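Local coordinates for protein anthranilate-CoA ligase (Stigmatella aurantiaca, PDB 4WV3) that belongs to the ANL superfamily of AMP-binding enzymes, with a large N-terminal domain and a smaller C-terminal one that both contribute residues to the ligand pocket, at residues W199-V203 with H324-R330; D191-T195 with E321-I325; K259-N265 with S286-S292; Y346-D352 with G364-S370. All blocks are in the same frame, centred on the assembly; numbering follows the deposited sequence.

Contact 1. Residues W199-V203 with H324-R330; sequences WGVNV and HIFISNR. With 3UK (5'-O-[(S)-[(2-aminobenzoyl)oxy](hydroxy)phosphoryl]adenosine), chain C.
Trp199 swings its CG trans to its own backbone N (chi1 -177°), which carries the indole off helix 191-204 and against residues His324-Ser328. Ser328 has OG in the same setting and thereby meets the indole at its edge. Trp199 NE1 donates to Ser328 OG over 3.2 Å, nearly straight (167°) and close to the ring plane. The hydroxyl in turn donates to the carbonyl of Asn329, with Ser328 OG 2.8 Å from Asn329 O. A serine suits this buried place because it accepts from the indole while giving its own proton to the backbone.

Over one face of the indole lies Ile325, whose CB makes a CH-pi contact 3.8 Å from the centroid of the five-membered ring, while its CD1 comes 3.5 Å from Trp199 CZ2. His324 reaches the six-membered ring, CE1 lying 3.8 Å from Trp199 CZ3 with the two ring planes inclined by 46°. Since His324 CD2 is also 3.7 Å from C29 of 3UK, the tryptophan acts as a second-shell residue behind the pocket. One helical turn on, the branched Val203 sets CG1 3.8 Å from Arg330 CG.

Helix 191-204 is thus pressed against strand 325-328, which runs antiparallel to strand 313-318 in the large mixed sheet; Val201 touches helix 221-234, and Asn329 ND2 bonds to Asp315 O.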
# COMPACT_ATOMS: atom_id res chain seq x y z
N TRP A 199 14.72 -4.38 -1.07
CA TRP A 199 13.66 -5.17 -1.69
C TRP A 199 13.58 -4.97 -3.20
O TRP A 199 13.53 -5.94 -3.96
CB TRP A 199 12.30 -4.90 -1.05
CG TRP A 199 11.22 -5.75 -1.62
CD1 TRP A 199 10.85 -7.00 -1.20
CD2 TRP A 199 10.37 -5.44 -2.73
NE1 TRP A 199 9.82 -7.48 -1.97
CE2 TRP A 199 9.51 -6.54 -2.92
CE3 TRP A 199 10.25 -4.33 -3.58
CZ2 TRP A 199 8.54 -6.56 -3.92
CZ3 TRP A 199 9.29 -4.36 -4.57
CH2 TRP A 199 8.44 -5.47 -4.73
N GLY A 200 13.55 -3.71 -3.63
CA GLY A 200 13.40 -3.38 -5.04
C GLY A 200 14.43 -4.04 -5.94
O GLY A 200 14.10 -4.56 -7.01
N VAL A 201 15.69 -4.03 -5.49
CA VAL A 201 16.78 -4.59 -6.28
C VAL A 201 17.12 -6.01 -5.83
O VAL A 201 17.12 -6.94 -6.63
CB VAL A 201 18.04 -3.71 -6.18
CG1 VAL A 201 19.20 -4.36 -6.92
CG2 VAL A 201 17.76 -2.32 -6.73
N ASN A 202 17.41 -6.17 -4.54
CA ASN A 202 17.88 -7.44 -4.01
C ASN A 202 16.86 -8.57 -4.05
O ASN A 202 17.23 -9.75 -4.09
CB ASN A 202 18.40 -7.27 -2.57
CG ASN A 202 19.56 -6.30 -2.48
OD1 ASN A 202 20.19 -5.97 -3.49
ND2 ASN A 202 19.85 -5.84 -1.27
N VAL A 203 15.57 -8.23 -4.05
CA VAL A 203 14.52 -9.24 -4.01
C VAL A 203 13.70 -9.29 -5.29
O VAL A 203 13.60 -10.33 -5.94
CB VAL A 203 13.58 -9.04 -2.80
CG1 VAL A 203 12.51 -10.11 -2.78
CG2 VAL A 203 14.38 -9.05 -1.51
N HIS A 324 8.14 -0.20 3.18
CA HIS A 324 7.84 -1.28 2.23
C HIS A 324 8.06 -2.70 2.75
O HIS A 324 8.19 -2.93 3.95
CB HIS A 324 8.62 -1.04 0.94
CG HIS A 324 7.84 -1.36 -0.30
ND1 HIS A 324 7.93 -2.57 -0.95
CD2 HIS A 324 6.94 -0.63 -1.00
CE1 HIS A 324 7.13 -2.57 -2.00
NE2 HIS A 324 6.51 -1.40 -2.05
N ILE A 325 8.11 -3.64 1.81
CA ILE A 325 8.10 -5.08 2.12
C ILE A 325 9.30 -5.56 2.92
O ILE A 325 10.45 -5.21 2.62
CB ILE A 325 7.97 -5.90 0.82
CG1 ILE A 325 6.66 -5.55 0.10
CG2 ILE A 325 8.03 -7.39 1.11
CD1 ILE A 325 6.39 -6.39 -1.13
N PHE A 326 9.04 -6.37 3.95
CA PHE A 326 10.09 -6.93 4.79
C PHE A 326 10.13 -8.47 4.75
O PHE A 326 11.12 -9.08 5.16
CB PHE A 326 9.98 -6.42 6.23
CG PHE A 326 8.61 -6.55 6.83
CD1 PHE A 326 8.28 -7.64 7.62
CD2 PHE A 326 7.65 -5.57 6.61
CE1 PHE A 326 7.02 -7.76 8.17
CE2 PHE A 326 6.38 -5.69 7.16
CZ PHE A 326 6.07 -6.78 7.94
N ILE A 327 9.05 -9.08 4.27
CA ILE A 327 9.02 -10.51 4.00
C ILE A 327 8.41 -10.72 2.62
O ILE A 327 7.27 -10.33 2.38
CB ILE A 327 8.15 -11.29 5.00
CG1 ILE A 327 8.44 -10.85 6.44
CG2 ILE A 327 8.36 -12.79 4.84
CD1 ILE A 327 7.49 -11.46 7.45
N SER A 328 9.16 -11.34 1.71
CA SER A 328 8.69 -11.48 0.34
C SER A 328 9.07 -12.80 -0.32
O SER A 328 9.97 -13.50 0.14
CB SER A 328 9.22 -10.33 -0.52
OG SER A 328 8.81 -10.47 -1.87
N ASN A 329 8.36 -13.13 -1.39
CA ASN A 329 8.74 -14.22 -2.27
C ASN A 329 9.76 -13.70 -3.28
O ASN A 329 10.03 -12.50 -3.33
CB ASN A 329 7.52 -14.79 -2.99
CG ASN A 329 6.57 -15.51 -2.06
OD1 ASN A 329 6.71 -16.71 -1.82
ND2 ASN A 329 5.60 -14.78 -1.53
N ARG A 330 10.31 -14.61 -4.08
CA ARG A 330 11.34 -14.24 -5.04
C ARG A 330 11.08 -14.93 -6.37
O ARG A 330 10.46 -15.99 -6.40
CB ARG A 330 12.72 -14.63 -4.51
CG ARG A 330 13.19 -13.78 -3.35
CD ARG A 330 14.12 -14.55 -2.43
NE ARG A 330 14.49 -13.78 -1.25
CZ ARG A 330 13.72 -13.65 -0.18
NH1 ARG A 330 12.54 -14.24 -0.13
NH2 ARG A 330 14.14 -12.92 0.85
C10 3UK C . -1.07 -6.20 5.96
C15 3UK C . -0.25 -7.99 4.44
C17 3UK C . -0.44 -10.34 4.35
C21 3UK C . -0.32 -6.52 7.22
C26 3UK C . 2.12 -2.23 2.55
C28 3UK C . 3.38 -3.57 0.98
O01 3UK C . -0.19 -2.47 3.23
C02 3UK C . 0.90 -2.04 3.53
O03 3UK C . 1.02 -1.06 4.55
P04 3UK C . -0.21 -0.70 5.49
O05 3UK C . 0.22 0.43 6.48
O06 3UK C . -0.69 -1.96 6.37
C07 3UK C . 0.24 -3.02 6.66
C08 3UK C . -0.55 -4.23 7.06
O09 3UK C . -1.22 -4.79 5.91
N11 3UK C . -0.36 -6.67 4.82
C12 3UK C . 0.31 -5.88 3.92
N13 3UK C . 0.85 -6.69 2.97
C14 3UK C . 0.52 -8.00 3.26
N16 3UK C . -0.71 -9.16 4.95
N18 3UK C . 0.28 -10.42 3.23
C19 3UK C . 0.77 -9.31 2.66
N20 3UK C . 1.54 -9.41 1.47
O22 3UK C . -1.23 -6.88 8.25
C23 3UK C . 0.35 -5.28 7.57
O24 3UK C . 0.49 -5.17 9.00
O25 3UK C . -1.37 -0.19 4.65
C27 3UK C . 2.28 -3.41 1.86
C29 3UK C . 4.33 -2.50 0.82
C30 3UK C . 4.18 -1.33 1.51
C31 3UK C . 3.07 -1.17 2.39
N32 3UK C . 2.90 0.09 3.12
O HOH W 1 16.62 -12.51 -3.41

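Contact 2. Residues D191-T195 with E321-I325; sequences DYPLT and ENFHI. With 3UK (5'-O-[(S)-[(2-aminobenzoyl)oxy](hydroxy)phosphoryl]adenosine), chain C.
Tyr192 and Phe323 form a T-shaped (edge-to-face) pair that fastens the first turn of helix 191-204 to the pocket loop between strands 313-318 and 325-328 of the AMP-binding fold. The edge of Phe323, at CE1 and CZ, is directed at a face of Tyr192, with the planes 67° apart; the carbons are modelled closer than they can really sit, so the orientation is informative but the spacing is doubtful. Phenylalanine fits because its wholly apolar ring can be buried between the helix and His187, another edge-to-face partner. Tyrosine brings a hydroxyl that is satisfied by Ser171.

Thr195 crosses the phenylalanine at about a right angle, its methyl CG2 3.7 Å from Phe323 CB. With chi1 at 54°, its hydroxyl lies between the backbone N and the carbonyl carbon, from where Thr195 OG1 donates to Asp191 O at 2.8 Å. That carbonyl also takes the helical bond from Thr195 N. The hydroxyl's hydrogen bond is thus spent within the helix, while both branches, CG2 and OG1, rest against the phenylalanine.

On the loop side, Phe323 O accepts from Thr221 and lies 3.5 Å from C30 of 3UK. Asn322 braces the turn: OD1 is hydrogen-bonded to Thr372 OG1, and ND2 donates to His324 O over 3.0 Å from above the carbonyl plane.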
# COMPACT_ATOMS: atom_id res chain seq x y z
N ASP A 191 15.42 6.16 4.24
CA ASP A 191 14.51 5.03 4.06
C ASP A 191 14.22 4.73 2.60
O ASP A 191 13.92 3.59 2.24
CB ASP A 191 13.21 5.29 4.82
CG ASP A 191 13.42 5.46 6.31
OD1 ASP A 191 14.38 4.87 6.84
OD2 ASP A 191 12.63 6.18 6.95
N TYR A 192 14.32 5.75 1.75
CA TYR A 192 13.98 5.60 0.34
C TYR A 192 14.99 4.79 -0.49
O TYR A 192 14.59 3.84 -1.16
CB TYR A 192 13.66 6.97 -0.30
CG TYR A 192 12.33 7.53 0.14
CD1 TYR A 192 11.24 7.50 -0.71
CD2 TYR A 192 12.16 8.06 1.41
CE1 TYR A 192 10.01 8.01 -0.32
CE2 TYR A 192 10.94 8.57 1.82
CZ TYR A 192 9.87 8.54 0.95
OH TYR A 192 8.65 9.04 1.34
N PRO A 193 16.28 5.15 -0.44
CA PRO A 193 17.21 4.30 -1.19
C PRO A 193 17.42 2.94 -0.51
O PRO A 193 17.76 1.97 -1.18
CB PRO A 193 18.51 5.10 -1.17
CG PRO A 193 18.42 5.93 0.05
CD PRO A 193 16.97 6.30 0.17
N LEU A 194 17.20 2.89 0.80
CA LEU A 194 17.35 1.64 1.55
C LEU A 194 16.30 0.61 1.16
O LEU A 194 16.64 -0.54 0.86
CB LEU A 194 17.29 1.91 3.05
CG LEU A 194 18.58 2.39 3.72
CD1 LEU A 194 18.33 2.73 5.18
CD2 LEU A 194 19.66 1.33 3.59
N THR A 195 15.03 1.00 1.15
CA THR A 195 13.96 0.10 0.73
C THR A 195 14.09 -0.23 -0.75
O THR A 195 13.76 -1.34 -1.17
CB THR A 195 12.56 0.70 1.00
OG1 THR A 195 12.46 2.00 0.40
CG2 THR A 195 12.30 0.80 2.50
N GLU A 321 4.85 1.72 8.36
CA GLU A 321 5.85 1.96 9.40
C GLU A 321 7.25 1.57 8.93
O GLU A 321 8.25 2.15 9.37
CB GLU A 321 5.50 1.21 10.68
CG GLU A 321 4.28 1.74 11.42
CD GLU A 321 2.97 1.22 10.86
OE1 GLU A 321 2.99 0.52 9.82
OE2 GLU A 321 1.91 1.50 11.47
N ASN A 322 7.32 0.59 8.04
CA ASN A 322 8.60 0.13 7.48
C ASN A 322 8.79 0.67 6.07
O ASN A 322 9.80 0.40 5.42
CB ASN A 322 8.66 -1.39 7.47
CG ASN A 322 10.04 -1.92 7.15
OD1 ASN A 322 11.03 -1.48 7.72
ND2 ASN A 322 10.11 -2.86 6.21
N PHE A 323 7.81 1.42 5.58
CA PHE A 323 7.86 1.97 4.23
C PHE A 323 7.44 0.93 3.20
O PHE A 323 6.50 1.14 2.44
CB PHE A 323 9.27 2.48 3.92
CG PHE A 323 9.32 3.41 2.74
CD1 PHE A 323 8.93 4.73 2.86
CD2 PHE A 323 9.77 2.96 1.51
CE1 PHE A 323 8.98 5.59 1.78
CE2 PHE A 323 9.82 3.82 0.42
CZ PHE A 323 9.43 5.13 0.56
N HIS A 324 8.14 -0.20 3.18
CA HIS A 324 7.84 -1.28 2.23
C HIS A 324 8.06 -2.70 2.75
O HIS A 324 8.19 -2.93 3.95
CB HIS A 324 8.62 -1.04 0.94
CG HIS A 324 7.84 -1.36 -0.30
ND1 HIS A 324 7.93 -2.57 -0.95
CD2 HIS A 324 6.94 -0.63 -1.00
CE1 HIS A 324 7.13 -2.57 -2.00
NE2 HIS A 324 6.51 -1.40 -2.05
N ILE A 325 8.11 -3.64 1.81
CA ILE A 325 8.10 -5.08 2.12
C ILE A 325 9.30 -5.56 2.92
O ILE A 325 10.45 -5.21 2.62
CB ILE A 325 7.97 -5.90 0.82
CG1 ILE A 325 6.66 -5.55 0.10
CG2 ILE A 325 8.03 -7.39 1.11
CD1 ILE A 325 6.39 -6.39 -1.13
C10 3UK C . -1.07 -6.20 5.96
C15 3UK C . -0.25 -7.99 4.44
C17 3UK C . -0.44 -10.34 4.35
C21 3UK C . -0.32 -6.52 7.22
C26 3UK C . 2.12 -2.23 2.55
C28 3UK C . 3.38 -3.57 0.98
O01 3UK C . -0.19 -2.47 3.23
C02 3UK C . 0.90 -2.04 3.53
O03 3UK C . 1.02 -1.06 4.55
P04 3UK C . -0.21 -0.70 5.49
O05 3UK C . 0.22 0.43 6.48
O06 3UK C . -0.69 -1.96 6.37
C07 3UK C . 0.24 -3.02 6.66
C08 3UK C . -0.55 -4.23 7.06
O09 3UK C . -1.22 -4.79 5.91
N11 3UK C . -0.36 -6.67 4.82
C12 3UK C . 0.31 -5.88 3.92
N13 3UK C . 0.85 -6.69 2.97
C14 3UK C . 0.52 -8.00 3.26
N16 3UK C . -0.71 -9.16 4.95
N18 3UK C . 0.28 -10.42 3.23
C19 3UK C . 0.77 -9.31 2.66
N20 3UK C . 1.54 -9.41 1.47
O22 3UK C . -1.23 -6.88 8.25
C23 3UK C . 0.35 -5.28 7.57
O24 3UK C . 0.49 -5.17 9.00
O25 3UK C . -1.37 -0.19 4.65
C27 3UK C . 2.28 -3.41 1.86
C29 3UK C . 4.33 -2.50 0.82
C30 3UK C . 4.18 -1.33 1.51
C31 3UK C . 3.07 -1.17 2.39
N32 3UK C . 2.90 0.09 3.12

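Contact 3. Residues K259-N265 with S286-S292; sequences KPTIFYN and SLRLCVS
Arg288 runs past Thr261 and Ile262, and its tip goes on to Asp210. With chi1 at 73°, CG is tucked over its own backbone, flanked by N and C; CB lies 4.0 Å from Thr261 O, and CG approaches the same oxygen. The chain then runs extended to NE, which passes 3.9 Å from Ile262 CD1, and that methyl sits over one face of the guanidinium. Thr261 OG1, which is hydrogen-bonded to Arg211 N and Asp210, is at the guanidinium edge, while NH2 at the tip forms a salt bridge with Asp210. Arginine suits the place because its methylene stem and flat face tolerate an isoleucine while its end finds charge.

Beyond it, strands 262-265 and 289-292 are parallel neighbours joined through helix 267-274, a beta-alpha-beta unit. Thr261 O opens the ladder by accepting from both Arg288 N at 2.8 Å and Leu289 N. Phe263 N donates to Leu289 O, Val291 N to Phe263 O at 2.7 Å, and Asn265 N to Val291 O.

Side chains alternate between two faces. Tyr264 and Val291 lie side by side, CD2 of the former 3.5 Å from CB of the latter, beneath Trp199 and Leu204 of helix 191-204. On the other face Phe263 CB meets Cys290 SG at 3.9 Å.

Such chemistry implies a seam held by backbone bonds in a largely apolar setting, with charge confined to the end where the strands begin.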
# COMPACT_ATOMS: atom_id res chain seq x y z
N LYS A 259 2.48 -0.80 -21.83
CA LYS A 259 3.37 -1.97 -21.82
C LYS A 259 4.39 -1.98 -20.68
O LYS A 259 5.59 -1.96 -20.93
CB LYS A 259 4.10 -2.09 -23.16
CG LYS A 259 3.18 -2.35 -24.34
CD LYS A 259 3.91 -2.14 -25.66
CE LYS A 259 3.07 -2.61 -26.84
NZ LYS A 259 1.70 -2.03 -26.81
N PRO A 260 3.91 -2.04 -19.42
CA PRO A 260 4.86 -2.14 -18.31
C PRO A 260 5.35 -3.58 -18.15
O PRO A 260 4.72 -4.50 -18.66
CB PRO A 260 4.01 -1.75 -17.10
CG PRO A 260 2.64 -2.19 -17.47
CD PRO A 260 2.52 -1.98 -18.95
N THR A 261 6.48 -3.76 -17.46
CA THR A 261 7.03 -5.09 -17.26
C THR A 261 6.74 -5.61 -15.86
O THR A 261 6.80 -6.81 -15.61
CB THR A 261 8.55 -5.11 -17.51
OG1 THR A 261 9.19 -4.17 -16.65
CG2 THR A 261 8.85 -4.75 -18.96
N ILE A 262 6.43 -4.69 -14.95
CA ILE A 262 6.12 -5.03 -13.57
C ILE A 262 4.75 -4.48 -13.19
O ILE A 262 4.45 -3.32 -13.46
CB ILE A 262 7.17 -4.47 -12.60
CG1 ILE A 262 8.59 -4.81 -13.07
CG2 ILE A 262 6.93 -5.00 -11.19
CD1 ILE A 262 8.89 -6.29 -13.10
N PHE A 263 3.92 -5.31 -12.58
CA PHE A 263 2.57 -4.90 -12.20
C PHE A 263 2.30 -5.13 -10.71
O PHE A 263 2.44 -6.25 -10.21
CB PHE A 263 1.53 -5.63 -13.05
CG PHE A 263 0.11 -5.25 -12.73
CD1 PHE A 263 -0.30 -3.93 -12.83
CD2 PHE A 263 -0.82 -6.21 -12.36
CE1 PHE A 263 -1.61 -3.57 -12.54
CE2 PHE A 263 -2.12 -5.86 -12.07
CZ PHE A 263 -2.52 -4.54 -12.16
N TYR A 264 1.90 -4.07 -10.02
CA TYR A 264 1.58 -4.16 -8.60
C TYR A 264 0.07 -4.06 -8.40
O TYR A 264 -0.61 -3.27 -9.06
CB TYR A 264 2.25 -3.03 -7.81
CG TYR A 264 3.75 -2.95 -7.94
CD1 TYR A 264 4.34 -2.38 -9.07
CD2 TYR A 264 4.59 -3.40 -6.93
CE1 TYR A 264 5.71 -2.29 -9.19
CE2 TYR A 264 5.96 -3.32 -7.04
CZ TYR A 264 6.52 -2.76 -8.17
OH TYR A 264 7.89 -2.67 -8.29
N ASN A 265 -0.45 -4.87 -7.47
CA ASN A 265 -1.87 -4.84 -7.14
C ASN A 265 -2.15 -5.56 -5.83
O ASN A 265 -1.24 -6.13 -5.22
CB ASN A 265 -2.70 -5.46 -8.27
CG ASN A 265 -4.13 -4.96 -8.30
OD1 ASN A 265 -4.64 -4.44 -7.30
ND2 ASN A 265 -4.80 -5.11 -9.43
N SER A 286 3.78 -7.85 -22.02
CA SER A 286 4.92 -7.05 -21.59
C SER A 286 5.31 -7.37 -20.14
O SER A 286 6.47 -7.19 -19.74
CB SER A 286 4.62 -5.55 -21.74
OG SER A 286 3.48 -5.19 -20.98
N LEU A 287 4.35 -7.87 -19.38
CA LEU A 287 4.58 -8.25 -17.99
C LEU A 287 5.57 -9.41 -17.88
O LEU A 287 5.43 -10.42 -18.57
CB LEU A 287 3.25 -8.65 -17.33
CG LEU A 287 2.62 -7.66 -16.34
CD1 LEU A 287 2.77 -6.23 -16.82
CD2 LEU A 287 1.15 -8.01 -16.14
N ARG A 288 6.57 -9.25 -17.03
CA ARG A 288 7.50 -10.34 -16.74
C ARG A 288 7.34 -10.77 -15.29
O ARG A 288 7.65 -11.91 -14.93
CB ARG A 288 8.95 -9.92 -17.02
CG ARG A 288 9.55 -8.95 -16.02
CD ARG A 288 10.99 -8.61 -16.38
NE ARG A 288 11.62 -7.74 -15.40
CZ ARG A 288 12.36 -8.17 -14.38
NH1 ARG A 288 12.56 -9.47 -14.21
NH2 ARG A 288 12.90 -7.30 -13.54
N LEU A 289 6.83 -9.86 -14.46
CA LEU A 289 6.59 -10.14 -13.05
C LEU A 289 5.41 -9.33 -12.53
O LEU A 289 5.15 -8.22 -12.99
CB LEU A 289 7.83 -9.83 -12.22
CG LEU A 289 8.92 -10.90 -12.13
CD1 LEU A 289 10.07 -10.42 -11.26
CD2 LEU A 289 8.34 -12.20 -11.58
N CYS A 290 4.70 -9.90 -11.56
CA CYS A 290 3.63 -9.19 -10.88
C CYS A 290 3.88 -9.22 -9.37
O CYS A 290 4.50 -10.15 -8.85
CB CYS A 290 2.27 -9.81 -11.20
SG CYS A 290 1.72 -9.55 -12.91
N VAL A 291 3.39 -8.20 -8.68
CA VAL A 291 3.58 -8.09 -7.24
C VAL A 291 2.24 -7.90 -6.53
O VAL A 291 1.39 -7.13 -6.99
CB VAL A 291 4.52 -6.91 -6.88
CG1 VAL A 291 4.74 -6.84 -5.38
CG2 VAL A 291 5.84 -7.04 -7.61
N SER A 292 2.05 -8.61 -5.42
CA SER A 292 0.84 -8.49 -4.63
C SER A 292 1.16 -8.19 -3.17
O SER A 292 2.12 -8.71 -2.62
CB SER A 292 0.01 -9.78 -4.72
OG SER A 292 -1.15 -9.69 -3.92

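Contact 4. Residues Y346-D352 with G364-S370; sequences YELKLVD and GNVLLRS
Glu347 and Arg369 pair twice through their backbones, Glu347 N to Arg369 O at 3.0 Å and Arg369 N to Glu347 O. These bonds belong to the antiparallel ladder of strands 347-351 and 364-369. Leu367 N donates to Lys349 O, and at the far end Val351 and Asn365 form a second hydrogen-bonded pair. There Asn365 ND2 adds a side-chain bond to Val351 O at 3.0 Å, tilted from the carbonyl plane, so that oxygen accepts twice; OD1 bonds to Lys398.

Charge lies on the face with Glu347 and Arg369. In both, chi1 near 180° (-170° and -174°) points CG away from the backbone N, and the chains run alongside each other. Glu347 OE1 is 3.5 Å from Arg369 NH1 but well out of the guanidinium plane, a salt bridge of charges alone; Arg369 NH2 has Glu391 as a further partner. Long, flexible chains suit this more exposed face.

Apolar contacts follow on both faces. Val351 CG2 meets Leu367 CD1 at 3.8 Å, and on the other face Leu350 CD2 touches Val366 CG2 at 3.7 Å.

Strand 364-369 is flanked by strand 392-401 as well as 347-351, while Leu348 and Leu368 rest on strand 325-328 and Tyr346 on helix 191-204.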
# COMPACT_ATOMS: atom_id res chain seq x y z
N TYR A 346 16.59 -7.25 6.82
CA TYR A 346 15.49 -7.22 7.77
C TYR A 346 15.52 -8.48 8.62
O TYR A 346 15.63 -9.59 8.11
CB TYR A 346 14.15 -7.12 7.03
CG TYR A 346 13.94 -5.81 6.31
CD1 TYR A 346 14.31 -4.61 6.89
CD2 TYR A 346 13.37 -5.78 5.05
CE1 TYR A 346 14.11 -3.40 6.24
CE2 TYR A 346 13.17 -4.58 4.38
CZ TYR A 346 13.54 -3.40 4.99
OH TYR A 346 13.35 -2.20 4.33
N GLU A 347 15.43 -8.30 9.94
CA GLU A 347 15.48 -9.41 10.87
C GLU A 347 14.12 -9.65 11.51
O GLU A 347 13.48 -8.72 12.00
CB GLU A 347 16.55 -9.15 11.94
CG GLU A 347 16.87 -10.34 12.81
CD GLU A 347 18.05 -10.08 13.73
OE1 GLU A 347 18.86 -9.18 13.41
OE2 GLU A 347 18.16 -10.77 14.76
N LEU A 348 13.67 -10.90 11.50
CA LEU A 348 12.33 -11.25 11.96
C LEU A 348 12.34 -12.00 13.29
O LEU A 348 13.36 -12.57 13.69
CB LEU A 348 11.63 -12.12 10.91
CG LEU A 348 10.81 -11.46 9.80
CD1 LEU A 348 11.40 -10.13 9.36
CD2 LEU A 348 10.76 -12.43 8.63
N LYS A 349 11.22 -11.98 13.96
CA LYS A 349 11.04 -12.63 15.25
C LYS A 349 9.55 -12.93 15.47
O LYS A 349 8.75 -12.12 15.20
CB LYS A 349 11.58 -11.72 16.33
CG LYS A 349 11.97 -12.42 17.59
CD LYS A 349 12.97 -11.63 18.37
CE LYS A 349 12.33 -10.46 19.02
NZ LYS A 349 13.10 -10.08 20.20
N LEU A 350 9.20 -14.13 15.92
CA LEU A 350 7.83 -14.44 16.29
C LEU A 350 7.71 -14.71 17.79
O LEU A 350 8.32 -15.64 18.31
CB LEU A 350 7.30 -15.63 15.50
CG LEU A 350 7.16 -15.43 13.99
CD1 LEU A 350 6.59 -16.67 13.33
CD2 LEU A 350 6.30 -14.21 13.68
N VAL A 351 6.93 -13.89 18.48
CA VAL A 351 6.81 -13.99 19.93
C VAL A 351 5.36 -14.17 20.38
O VAL A 351 4.43 -13.81 19.66
CB VAL A 351 7.39 -12.75 20.62
CG1 VAL A 351 8.89 -12.65 20.37
CG2 VAL A 351 6.68 -11.49 20.14
N ASP A 352 5.18 -14.73 21.57
CA ASP A 352 3.85 -14.85 22.16
C ASP A 352 3.36 -13.50 22.67
O ASP A 352 4.03 -12.48 22.49
CB ASP A 352 3.84 -15.90 23.28
CG ASP A 352 4.96 -15.71 24.28
OD1 ASP A 352 5.43 -14.56 24.46
OD2 ASP A 352 5.38 -16.71 24.90
N GLY A 364 2.65 -16.72 16.22
CA GLY A 364 3.23 -15.73 17.10
C GLY A 364 3.10 -14.33 16.53
O GLY A 364 2.74 -14.15 15.37
N ASN A 365 3.38 -13.33 17.37
CA ASN A 365 3.34 -11.94 16.93
C ASN A 365 4.61 -11.56 16.17
O ASN A 365 5.71 -11.98 16.53
CB ASN A 365 3.14 -11.00 18.12
CG ASN A 365 1.88 -11.32 18.90
OD1 ASN A 365 0.79 -10.86 18.54
ND2 ASN A 365 2.01 -12.10 19.96
N VAL A 366 4.45 -10.77 15.11
CA VAL A 366 5.58 -10.39 14.27
C VAL A 366 6.35 -9.20 14.81
O VAL A 366 5.80 -8.12 15.01
CB VAL A 366 5.12 -10.06 12.84
CG1 VAL A 366 6.27 -9.50 12.02
CG2 VAL A 366 4.56 -11.30 12.17
N LEU A 367 7.64 -9.41 15.06
CA LEU A 367 8.54 -8.32 15.43
C LEU A 367 9.58 -8.13 14.33
O LEU A 367 10.31 -9.05 13.97
CB LEU A 367 9.22 -8.60 16.77
CG LEU A 367 8.35 -8.37 18.01
CD1 LEU A 367 9.11 -8.72 19.28
CD2 LEU A 367 7.86 -6.93 18.05
N LEU A 368 9.63 -6.91 13.79
CA LEU A 368 10.52 -6.60 12.68
C LEU A 368 11.70 -5.74 13.10
O LEU A 368 11.53 -4.74 13.80
CB LEU A 368 9.74 -5.91 11.56
CG LEU A 368 10.55 -5.29 10.42
CD1 LEU A 368 11.34 -6.35 9.67
CD2 LEU A 368 9.65 -4.51 9.48
N ARG A 369 12.89 -6.14 12.68
CA ARG A 369 14.10 -5.36 12.93
C ARG A 369 14.56 -4.73 11.62
O ARG A 369 14.94 -5.44 10.68
CB ARG A 369 15.19 -6.25 13.51
CG ARG A 369 16.45 -5.52 13.95
CD ARG A 369 17.36 -6.45 14.72
NE ARG A 369 18.55 -5.78 15.23
CZ ARG A 369 19.41 -6.32 16.08
NH1 ARG A 369 19.20 -7.55 16.54
NH2 ARG A 369 20.47 -5.64 16.49
N SER A 370 14.52 -3.40 11.55
CA SER A 370 14.75 -2.70 10.29
C SER A 370 15.44 -1.35 10.48
O SER A 370 15.27 -0.69 11.50
CB SER A 370 13.42 -2.49 9.57
OG SER A 370 13.52 -1.48 8.59

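Contacts 1 and 2 are buried and share helix 191-204 and His324-Ile325, so one helix backs the pocket loop and the strand 325-328 that follows it; both depend on aromatic side chains and touch 3UK. Contact 3, also mostly buried, is a seam within the large mixed sheet, and contact 1 packs against it. Contact 4 belongs to a separate antiparallel sheet and is only partly buried, which fits its salt bridge and long charged chains. It still abuts the first two: Tyr346 packs against Ile325 and Phe326, and Ser370 OG probably bonds to Asn322 OD1. Contacts 3 and 4 do not touch, their centres about 29 Å apart.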